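Local coordinates for polyhedrin (Antheraea mylitta cypovirus 4, PDB 5A8S), which probably builds the microcrystalline occlusion bodies, called polyhedra, in which the insect virus is enclosed, at residues A[66-71]-A[91-96]; A[106-111]-A[174-179]; A[33-38]-A[200-205]. All coordinates share one frame; numbering follows the deposited sequence.

Interaction 1 of 3, residues A[66-71]-A[91-96]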
loop_
_atom_site.group_PDB
_atom_site.type_symbol
_atom_site.label_atom_id
_atom_site.label_comp_id
_atom_site.label_asym_id
_atom_site.label_seq_id
_atom_site.Cartn_x
_atom_site.Cartn_y
_atom_site.Cartn_z
ATOM N N LEU A 66 3.157 10.930 -0.361
ATOM C CA LEU A 66 3.190 11.196 -1.797
ATOM C C LEU A 66 4.595 11.631 -2.195
ATOM O O LEU A 66 5.057 12.688 -1.763
ATOM C CB LEU A 66 2.206 12.316 -2.138
ATOM C CG LEU A 66 0.771 12.039 -1.697
ATOM C CD1 LEU A 66 -0.080 13.286 -1.854
ATOM C CD2 LEU A 66 0.211 10.878 -2.490
ATOM N N ASN A 67 5.280 10.823 -2.998
ATOM C CA ASN A 67 6.635 11.177 -3.401
ATOM C C ASN A 67 6.639 12.079 -4.629
ATOM O O ASN A 67 5.590 12.429 -5.173
ATOM C CB ASN A 67 7.526 9.946 -3.600
ATOM C CG ASN A 67 7.013 9.004 -4.665
ATOM O OD1 ASN A 67 6.350 9.412 -5.614
ATOM N ND2 ASN A 67 7.325 7.723 -4.510
ATOM N N TRP A 68 7.834 12.468 -5.045
ATOM C CA TRP A 68 7.984 13.532 -6.018
ATOM C C TRP A 68 7.229 13.238 -7.325
ATOM O O TRP A 68 6.474 14.080 -7.823
ATOM C CB TRP A 68 9.465 13.741 -6.281
ATOM C CG TRP A 68 9.774 15.002 -6.970
ATOM C CD1 TRP A 68 9.915 16.237 -6.408
ATOM C CD2 TRP A 68 10.005 15.164 -8.369
ATOM N NE1 TRP A 68 10.224 17.162 -7.376
ATOM C CE2 TRP A 68 10.286 16.526 -8.587
ATOM C CE3 TRP A 68 10.014 14.283 -9.459
ATOM C CZ2 TRP A 68 10.567 17.034 -9.855
ATOM C CZ3 TRP A 68 10.289 14.791 -10.720
ATOM C CH2 TRP A 68 10.568 16.152 -10.905
ATOM N N ARG A 69 7.410 12.041 -7.868
ATOM C CA ARG A 69 6.779 11.706 -9.132
ATOM C C ARG A 69 5.265 11.582 -9.002
ATOM O O ARG A 69 4.546 11.910 -9.942
ATOM C CB ARG A 69 7.379 10.428 -9.722
ATOM C CG ARG A 69 8.810 10.623 -10.221
ATOM C CD ARG A 69 9.340 9.379 -10.917
ATOM N NE ARG A 69 9.656 8.340 -9.945
ATOM C CZ ARG A 69 10.731 7.561 -9.988
ATOM N NH1 ARG A 69 11.625 7.688 -10.963
ATOM N NH2 ARG A 69 10.913 6.647 -9.043
ATOM N N GLU A 70 4.775 11.124 -7.850
ATOM C CA GLU A 70 3.323 11.026 -7.645
ATOM C C GLU A 70 2.703 12.406 -7.636
ATOM O O GLU A 70 1.553 12.571 -8.030
ATOM C CB GLU A 70 2.980 10.289 -6.335
ATOM C CG GLU A 70 3.302 8.806 -6.372
ATOM C CD GLU A 70 3.107 8.114 -5.030
ATOM O OE1 GLU A 70 3.464 8.697 -3.984
ATOM O OE2 GLU A 70 2.605 6.972 -5.025
ATOM N N LEU A 71 3.474 13.399 -7.200
ATOM C CA LEU A 71 2.991 14.767 -7.096
ATOM C C LEU A 71 2.939 15.499 -8.445
ATOM O O LEU A 71 2.269 16.526 -8.569
ATOM C CB LEU A 71 3.875 15.552 -6.116
ATOM C CG LEU A 71 3.659 15.239 -4.626
ATOM C CD1 LEU A 71 4.747 15.869 -3.774
ATOM C CD2 LEU A 71 2.275 15.717 -4.164
ATOM N N GLN A 91 16.928 13.241 -16.436
ATOM C CA GLN A 91 16.641 12.662 -15.125
ATOM C C GLN A 91 16.547 13.759 -14.068
ATOM O O GLN A 91 17.473 13.966 -13.293
ATOM C CB GLN A 91 17.715 11.649 -14.747
ATOM C CG GLN A 91 17.953 10.597 -15.834
ATOM C CD GLN A 91 16.677 9.895 -16.250
ATOM O OE1 GLN A 91 15.777 9.666 -15.434
ATOM N NE2 GLN A 91 16.583 9.561 -17.533
ATOM N N GLY A 92 15.423 14.465 -14.046
ATOM C CA GLY A 92 15.239 15.546 -13.089
ATOM C C GLY A 92 14.972 15.015 -11.691
ATOM O O GLY A 92 15.486 15.526 -10.702
ATOM N N TYR A 93 14.146 13.984 -11.597
ATOM C CA TYR A 93 13.873 13.370 -10.304
ATOM C C TYR A 93 15.164 12.875 -9.648
ATOM O O TYR A 93 15.412 13.138 -8.471
ATOM C CB TYR A 93 12.890 12.217 -10.476
ATOM C CG TYR A 93 12.819 11.270 -9.298
ATOM C CD1 TYR A 93 12.112 11.599 -8.136
ATOM C CD2 TYR A 93 13.439 10.029 -9.360
ATOM C CE1 TYR A 93 12.041 10.698 -7.061
ATOM C CE2 TYR A 93 13.377 9.145 -8.317
ATOM C CZ TYR A 93 12.685 9.474 -7.170
ATOM O OH TYR A 93 12.645 8.545 -6.157
ATOM N N ARG A 94 15.997 12.178 -10.416
ATOM C CA ARG A 94 17.263 11.666 -9.887
ATOM C C ARG A 94 18.146 12.809 -9.373
ATOM O O ARG A 94 18.825 12.669 -8.354
ATOM C CB ARG A 94 18.007 10.842 -10.952
ATOM C CG ARG A 94 19.189 10.022 -10.402
ATOM C CD ARG A 94 19.857 9.171 -11.504
ATOM N NE ARG A 94 18.864 8.445 -12.291
ATOM C CZ ARG A 94 19.107 7.865 -13.463
ATOM N NH1 ARG A 94 20.319 7.913 -13.999
ATOM N NH2 ARG A 94 18.124 7.252 -14.114
ATOM N N GLN A 95 18.123 13.942 -10.066
ATOM C CA GLN A 95 18.972 15.074 -9.706
ATOM C C GLN A 95 18.560 15.672 -8.353
ATOM O O GLN A 95 19.400 16.199 -7.613
ATOM C CB GLN A 95 18.909 16.139 -10.804
ATOM C CG GLN A 95 19.516 17.486 -10.428
ATOM C CD GLN A 95 21.019 17.413 -10.206
ATOM O OE1 GLN A 95 21.635 16.362 -10.369
ATOM N NE2 GLN A 95 21.615 18.541 -9.833
ATOM N N LEU A 96 17.272 15.574 -8.035
ATOM C CA LEU A 96 16.739 16.095 -6.775
ATOM C C LEU A 96 16.965 15.149 -5.586
ATOM O O LEU A 96 17.295 15.598 -4.485
ATOM C CB LEU A 96 15.247 16.383 -6.926
ATOM C CG LEU A 96 14.923 17.686 -7.673
ATOM C CD1 LEU A 96 13.537 17.642 -8.266
ATOM C CD2 LEU A 96 15.088 18.873 -6.717
HETATM O O HOH W 1 10.059 6.761 -6.288
#

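Interaction 2 of 3, residues A[106-111]-A[174-179]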
loop_
_atom_site.group_PDB
_atom_site.type_symbol
_atom_site.label_atom_id
_atom_site.label_comp_id
_atom_site.label_asym_id
_atom_site.label_seq_id
_atom_site.Cartn_x
_atom_site.Cartn_y
_atom_site.Cartn_z
ATOM N N GLU A 106 15.389 21.206 -16.979
ATOM C CA GLU A 106 15.136 22.536 -16.422
ATOM C C GLU A 106 15.267 22.537 -14.898
ATOM O O GLU A 106 15.043 21.516 -14.257
ATOM C CB GLU A 106 13.738 23.023 -16.831
ATOM C CG GLU A 106 12.583 22.214 -16.241
ATOM C CD GLU A 106 12.245 20.955 -17.037
ATOM O OE1 GLU A 106 12.278 20.998 -18.280
ATOM O OE2 GLU A 106 11.922 19.918 -16.420
ATOM N N PRO A 107 15.634 23.688 -14.309
ATOM C CA PRO A 107 15.738 23.727 -12.844
ATOM C C PRO A 107 14.436 23.375 -12.122
ATOM O O PRO A 107 14.466 22.699 -11.092
ATOM C CB PRO A 107 16.145 25.177 -12.566
ATOM C CG PRO A 107 16.951 25.564 -13.809
ATOM C CD PRO A 107 16.194 24.899 -14.942
ATOM N N TYR A 108 13.307 23.844 -12.645
ATOM C CA TYR A 108 12.008 23.590 -12.033
ATOM C C TYR A 108 11.111 22.917 -13.058
ATOM O O TYR A 108 10.641 23.546 -13.997
ATOM C CB TYR A 108 11.359 24.889 -11.544
ATOM C CG TYR A 108 10.074 24.665 -10.761
ATOM C CD1 TYR A 108 8.869 24.428 -11.416
ATOM C CD2 TYR A 108 10.076 24.669 -9.366
ATOM C CE1 TYR A 108 7.694 24.208 -10.703
ATOM C CE2 TYR A 108 8.911 24.455 -8.640
ATOM C CZ TYR A 108 7.721 24.224 -9.312
ATOM O OH TYR A 108 6.564 24.013 -8.586
ATOM N N ASP A 109 10.903 21.617 -12.888
ATOM C CA ASP A 109 9.971 20.887 -13.729
ATOM C C ASP A 109 8.598 21.479 -13.468
ATOM O O ASP A 109 8.109 21.398 -12.347
ATOM C CB ASP A 109 10.005 19.392 -13.366
ATOM C CG ASP A 109 9.245 18.542 -14.350
ATOM O OD1 ASP A 109 8.141 18.959 -14.764
ATOM O OD2 ASP A 109 9.755 17.467 -14.718
ATOM N N THR A 110 7.980 22.091 -14.481
ATOM C CA THR A 110 6.792 22.913 -14.237
ATOM C C THR A 110 5.556 22.082 -13.910
ATOM O O THR A 110 4.502 22.618 -13.572
ATOM C CB THR A 110 6.496 23.875 -15.407
ATOM O OG1 THR A 110 6.351 23.135 -16.617
ATOM C CG2 THR A 110 7.637 24.898 -15.564
ATOM N N ARG A 111 5.703 20.766 -13.999
ATOM C CA ARG A 111 4.683 19.839 -13.533
ATOM C C ARG A 111 4.688 19.694 -12.017
ATOM O O ARG A 111 3.789 19.079 -11.448
ATOM C CB ARG A 111 4.916 18.457 -14.148
ATOM C CG ARG A 111 4.735 18.395 -15.650
ATOM C CD ARG A 111 5.120 17.010 -16.160
ATOM N NE ARG A 111 6.496 16.662 -15.808
ATOM C CZ ARG A 111 7.000 15.440 -15.912
ATOM N NH1 ARG A 111 6.239 14.448 -16.352
ATOM N NH2 ARG A 111 8.263 15.206 -15.586
ATOM N N LEU A 174 4.919 24.374 -1.258
ATOM C CA LEU A 174 5.976 23.390 -1.490
ATOM C C LEU A 174 7.073 24.005 -2.333
ATOM O O LEU A 174 6.790 24.801 -3.215
ATOM C CB LEU A 174 5.430 22.172 -2.243
ATOM C CG LEU A 174 4.318 21.390 -1.550
ATOM C CD1 LEU A 174 3.764 20.355 -2.509
ATOM C CD2 LEU A 174 4.827 20.743 -0.278
ATOM N N ASP A 175 8.322 23.643 -2.071
ATOM C CA ASP A 175 9.369 23.913 -3.053
ATOM C C ASP A 175 9.679 22.589 -3.747
ATOM O O ASP A 175 9.129 21.548 -3.377
ATOM C CB ASP A 175 10.596 24.639 -2.458
ATOM C CG ASP A 175 11.590 23.713 -1.757
ATOM O OD1 ASP A 175 11.545 22.484 -1.949
ATOM O OD2 ASP A 175 12.461 24.246 -1.026
ATOM N N GLU A 176 10.520 22.630 -4.771
ATOM C CA GLU A 176 10.602 21.516 -5.699
ATOM C C GLU A 176 11.192 20.237 -5.087
ATOM O O GLU A 176 11.021 19.154 -5.644
ATOM C CB GLU A 176 11.400 21.913 -6.941
ATOM C CG GLU A 176 11.320 20.888 -8.044
ATOM C CD GLU A 176 12.159 21.262 -9.235
ATOM O OE1 GLU A 176 13.031 22.149 -9.094
ATOM O OE2 GLU A 176 11.935 20.674 -10.311
ATOM N N HIS A 177 11.872 20.338 -3.946
ATOM C CA HIS A 177 12.429 19.132 -3.344
ATOM C C HIS A 177 11.521 18.515 -2.266
ATOM O O HIS A 177 11.915 17.574 -1.590
ATOM C CB HIS A 177 13.857 19.375 -2.835
ATOM C CG HIS A 177 13.952 19.707 -1.377
ATOM N ND1 HIS A 177 13.385 20.832 -0.824
ATOM C CD2 HIS A 177 14.603 19.079 -0.367
ATOM C CE1 HIS A 177 13.657 20.876 0.465
ATOM N NE2 HIS A 177 14.394 19.821 0.771
ATOM N N ASN A 178 10.293 19.013 -2.142
ATOM C CA ASN A 178 9.400 18.502 -1.113
ATOM C C ASN A 178 8.537 17.321 -1.548
ATOM O O ASN A 178 8.262 17.105 -2.725
ATOM C CB ASN A 178 8.497 19.603 -0.565
ATOM C CG ASN A 178 9.253 20.617 0.281
ATOM O OD1 ASN A 178 9.037 21.811 0.154
ATOM N ND2 ASN A 178 10.144 20.139 1.145
ATOM N N THR A 179 8.117 16.557 -0.553
ATOM C CA THR A 179 7.120 15.521 -0.722
ATOM C C THR A 179 6.071 15.813 0.346
ATOM O O THR A 179 6.236 16.748 1.127
ATOM C CB THR A 179 7.739 14.142 -0.538
ATOM O OG1 THR A 179 8.418 14.092 0.724
ATOM C CG2 THR A 179 8.741 13.854 -1.670
HETATM O O HOH W 2 6.805 25.209 -5.979
#

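Interaction 3 of 3, residues A[33-38]-A[200-205]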
loop_
_atom_site.group_PDB
_atom_site.type_symbol
_atom_site.label_atom_id
_atom_site.label_comp_id
_atom_site.label_asym_id
_atom_site.label_seq_id
_atom_site.Cartn_x
_atom_site.Cartn_y
_atom_site.Cartn_z
ATOM N N VAL A 33 -20.429 8.082 14.127
ATOM C CA VAL A 33 -20.611 6.686 14.513
ATOM C C VAL A 33 -19.346 5.969 14.066
ATOM O O VAL A 33 -19.034 5.963 12.877
ATOM C CB VAL A 33 -21.852 6.055 13.848
ATOM C CG1 VAL A 33 -21.991 4.586 14.238
ATOM C CG2 VAL A 33 -23.126 6.826 14.223
ATOM N N GLN A 34 -18.598 5.398 15.005
ATOM C CA GLN A 34 -17.288 4.832 14.672
ATOM C C GLN A 34 -17.394 3.802 13.542
ATOM O O GLN A 34 -18.387 3.081 13.438
ATOM C CB GLN A 34 -16.622 4.233 15.914
ATOM C CG GLN A 34 -16.302 5.280 16.989
ATOM C CD GLN A 34 -14.956 5.970 16.783
ATOM O OE1 GLN A 34 -14.048 5.419 16.151
ATOM N NE2 GLN A 34 -14.818 7.179 17.331
ATOM N N ASP A 35 -16.358 3.764 12.702
ATOM C CA ASP A 35 -16.326 2.987 11.456
ATOM C C ASP A 35 -17.225 3.559 10.345
ATOM O O ASP A 35 -17.449 2.912 9.323
ATOM C CB ASP A 35 -16.624 1.495 11.690
ATOM C CG ASP A 35 -15.439 0.594 11.323
ATOM O OD1 ASP A 35 -14.469 1.071 10.699
ATOM O OD2 ASP A 35 -15.479 -0.611 11.638
ATOM N N ALA A 36 -17.723 4.774 10.547
ATOM C CA ALA A 36 -18.263 5.567 9.447
ATOM C C ALA A 36 -17.087 6.042 8.608
ATOM O O ALA A 36 -15.959 6.101 9.093
ATOM C CB ALA A 36 -19.039 6.760 9.975
ATOM N N MET A 37 -17.337 6.392 7.354
ATOM C CA MET A 37 -16.269 6.900 6.498
ATOM C C MET A 37 -15.797 8.294 6.938
ATOM O O MET A 37 -16.573 9.116 7.436
ATOM C CB MET A 37 -16.732 6.933 5.031
ATOM C CG MET A 37 -17.079 5.547 4.486
ATOM S SD MET A 37 -15.689 4.394 4.645
ATOM C CE MET A 37 -14.584 5.039 3.412
ATOM N N MET A 38 -14.500 8.527 6.768
ATOM C CA MET A 38 -13.907 9.857 6.819
ATOM C C MET A 38 -13.367 10.141 5.425
ATOM O O MET A 38 -13.239 9.224 4.624
ATOM C CB MET A 38 -12.767 9.907 7.829
ATOM C CG MET A 38 -13.233 9.881 9.282
ATOM S SD MET A 38 -11.875 9.518 10.398
ATOM C CE MET A 38 -11.715 7.748 10.203
ATOM N N LEU A 200 -9.458 -3.886 18.351
ATOM C CA LEU A 200 -8.458 -3.587 17.329
ATOM C C LEU A 200 -8.710 -4.327 16.015
ATOM O O LEU A 200 -8.578 -3.744 14.943
ATOM C CB LEU A 200 -7.043 -3.880 17.853
ATOM C CG LEU A 200 -5.848 -3.563 16.940
ATOM C CD1 LEU A 200 -5.659 -4.652 15.897
ATOM C CD2 LEU A 200 -5.995 -2.182 16.275
ATOM N N ALA A 201 -9.072 -5.602 16.085
ATOM C CA ALA A 201 -9.146 -6.406 14.867
ATOM C C ALA A 201 -10.011 -5.712 13.832
ATOM O O ALA A 201 -9.629 -5.625 12.666
ATOM C CB ALA A 201 -9.682 -7.806 15.159
ATOM N N GLN A 202 -11.167 -5.200 14.252
ATOM C CA GLN A 202 -12.089 -4.569 13.313
ATOM C C GLN A 202 -11.505 -3.254 12.831
ATOM O O GLN A 202 -11.559 -2.938 11.646
ATOM C CB GLN A 202 -13.447 -4.304 13.964
ATOM C CG GLN A 202 -14.429 -3.555 13.051
ATOM C CD GLN A 202 -15.824 -3.447 13.645
ATOM O OE1 GLN A 202 -16.206 -4.238 14.500
ATOM N NE2 GLN A 202 -16.587 -2.464 13.196
ATOM N N THR A 203 -10.972 -2.475 13.765
ATOM C CA THR A 203 -10.440 -1.156 13.456
ATOM C C THR A 203 -9.319 -1.270 12.419
ATOM O O THR A 203 -9.170 -0.426 11.538
ATOM C CB THR A 203 -9.923 -0.501 14.738
ATOM O OG1 THR A 203 -10.991 -0.450 15.699
ATOM C CG2 THR A 203 -9.402 0.909 14.464
ATOM N N LEU A 204 -8.550 -2.344 12.520
ATOM C CA LEU A 204 -7.404 -2.552 11.660
ATOM C C LEU A 204 -7.860 -3.115 10.314
ATOM O O LEU A 204 -7.546 -2.566 9.274
ATOM C CB LEU A 204 -6.418 -3.509 12.330
ATOM C CG LEU A 204 -5.268 -4.049 11.473
ATOM C CD1 LEU A 204 -4.300 -2.935 11.143
ATOM C CD2 LEU A 204 -4.550 -5.208 12.179
ATOM N N THR A 205 -8.630 -4.193 10.335
ATOM C CA THR A 205 -8.892 -4.935 9.102
ATOM C C THR A 205 -10.001 -4.311 8.260
ATOM O O THR A 205 -10.059 -4.515 7.050
ATOM C CB THR A 205 -9.213 -6.412 9.407
ATOM O OG1 THR A 205 -10.399 -6.499 10.207
ATOM C CG2 THR A 205 -8.049 -7.069 10.145
#

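Interaction 1 of 3, residues A[66-71]-A[91-96]
Tyr93 holds CG trans to its own backbone N (chi1 164°), which sends its ring off helix 92-97 toward Trp68 and Arg69. The Arg69 chain turns at chi3 (-74°) and lays the guanidinium over one face of that ring. The two planes are 26° apart, and Arg69 CZ sits 3.9 Å from the centroid of the Tyr93 ring. This is a stacked cation-pi pair, shifted toward the CD2/CE2 side. Its closest approach is Arg69 NH1 to Tyr93 CD2, at 3.4 Å.

Trp68 comes to the edge of the same ring. Its CE3 lies 3.7 Å from Tyr93 CD1, and the two side chains run past each other in opposite directions. One turn further on, the Leu96 and Trp68 side chains cross at about a right angle, with Leu96 CD1 3.4 Å from Trp68 CZ2. The indole NE1 is hydrogen-bonded to Glu176 O.

The polar ends are well supplied. A water accepts from Arg69 NH2 at 2.9 Å and donates to Tyr93 OH at 3.1 Å. Arg69 NE forms a salt bridge with Asp78, which should steady the guanidinium. Tyr93 OH also bonds Asn212 of the second subunit, and Arg69 NH2 bonds Val213 O of that subunit.

Ahead of the Trp68 turn, Glu70 N donates to Asn67 OD1 at 3.2 Å, and Asn67 N donates to Glu70 OE1 at 3.0 Å. This capping box starts the short helix 68-71, and Arg69 of that helix makes a buried cation-pi stack with Tyr93 of helix 92-97, beside a subunit interface.

Interaction 2 of 3, residues A[106-111]-A[174-179]
A type I beta turn, Asp175 to Asn178, fills the link between strands 167-173 and 179-185. It presents Glu176 to the loop that holds Pro107, Tyr108 and Asp109. Glu176 has CG trans to its backbone N (chi1 -170°) and is extended beyond it, and the carboxylate meets the loop backbone.

Asp109 N donates to Glu176 OE2 at 2.9 Å, with an angle of 157° at the hydrogen. The donor comes from above the carboxylate plane, 42° out of it. The other oxygen, Glu176 OE1, lies 2.5 Å from Pro107 O. The stem of Glu176 runs past the Tyr108 side chain in the opposite direction, and Glu176 CB is 3.9 Å from Tyr108 CD2. Glu176 also touches Leu96 of helix 92-97.

The Tyr108 hydroxyl makes a second bridge. One water donates to Tyr108 OH at 2.9 Å and to Leu174 O at 2.8 Å. That hydroxyl is also bonded to Tyr112 O.

Each segment has its own internal brace. Arg111 grips the Asp109 carboxylate side-on, with NE to OD1 at 3.0 Å and NH2 to OD2 at 2.8 Å. Both oxygens are met on their syn sides, nearly in the guanidinium plane. Arg82 is a second salt-bridge partner of Asp109, and Asp80 pairs with Arg111. In the turn, Asp175 OD1 accepts from His177 ND1 through its syn lone pair at 2.7 Å, close to the ring plane. His177 N reaches the same oxygen on its anti side.

Asp109 and Asp175 each close an Asx turn. The whole is a beta turn docked through an acidic side chain onto a loop stiffened by salt bridges.

Interaction 3 of 3, residues A[33-38]-A[200-205]
The Asp35 carboxylate and the Gln202 amide meet almost coplanar, with their planes 24° apart, although the two side chains cross obliquely. Gln202 NE2 donates to Asp35 OD2 at 2.7 Å. The bond is nearly straight, with 166° at the hydrogen. The acceptor lies close to the amide plane, and OD2 is met on its anti lone pair, away from OD1. Gln202 can span the gap because CG is trans to the backbone N (chi1 176°) and the chain stays extended beyond it. The amide therefore stands well out from helix 200-205. Gln202 CG also lies 3.4 Å from Asp35 OD2.

Asp35 is the third residue of a type II beta turn from Val33 to Ala36, closed by Ala36 N to Val33 O at 2.9 Å. Its positive phi fits that place. The turn lies in the loop that leads from helix 15-29 into strand 38-45, so the contact ties the entry to the large antiparallel sheet to a short helix far along the chain.

Asp35 OD2 has a second donor, Asn206 ND2, just past that helix, and a long, weak ion pair with Arg194. OD1 lies close to an Asp60 oxygen, which might raise the proton affinity of the acid pair.

Within the helix, Ala201 O accepts from Thr205 N at 2.9 Å and from Thr205 OG1 at 2.7 Å, from opposite faces of its plane. Arg148 of the third subunit bonds Gln34 O and packs on Asp35, while Leu200 and Leu204 meet their counterparts in the second subunit.

Overall arrangement
Interactions 1 and 2 are neighbours, with centres about 8 Å apart. The bond from Trp68 to Glu176 connects them directly. Interaction 3 lies far off, its centre about 34 Å from that of interaction 1 and 37 Å from that of interaction 2. Along the chain, the other two are nested within the loop it closes. Interaction 1 is buried and relies on aromatic and cation-pi packing within the chain, with the second subunit bonding its polar ends. Interaction 2 is partly buried and polar, joins two loops, and is not touched by another subunit of the assembly. Interaction 3 is the smallest, a single side-chain hydrogen bond amid contacts with both other subunits.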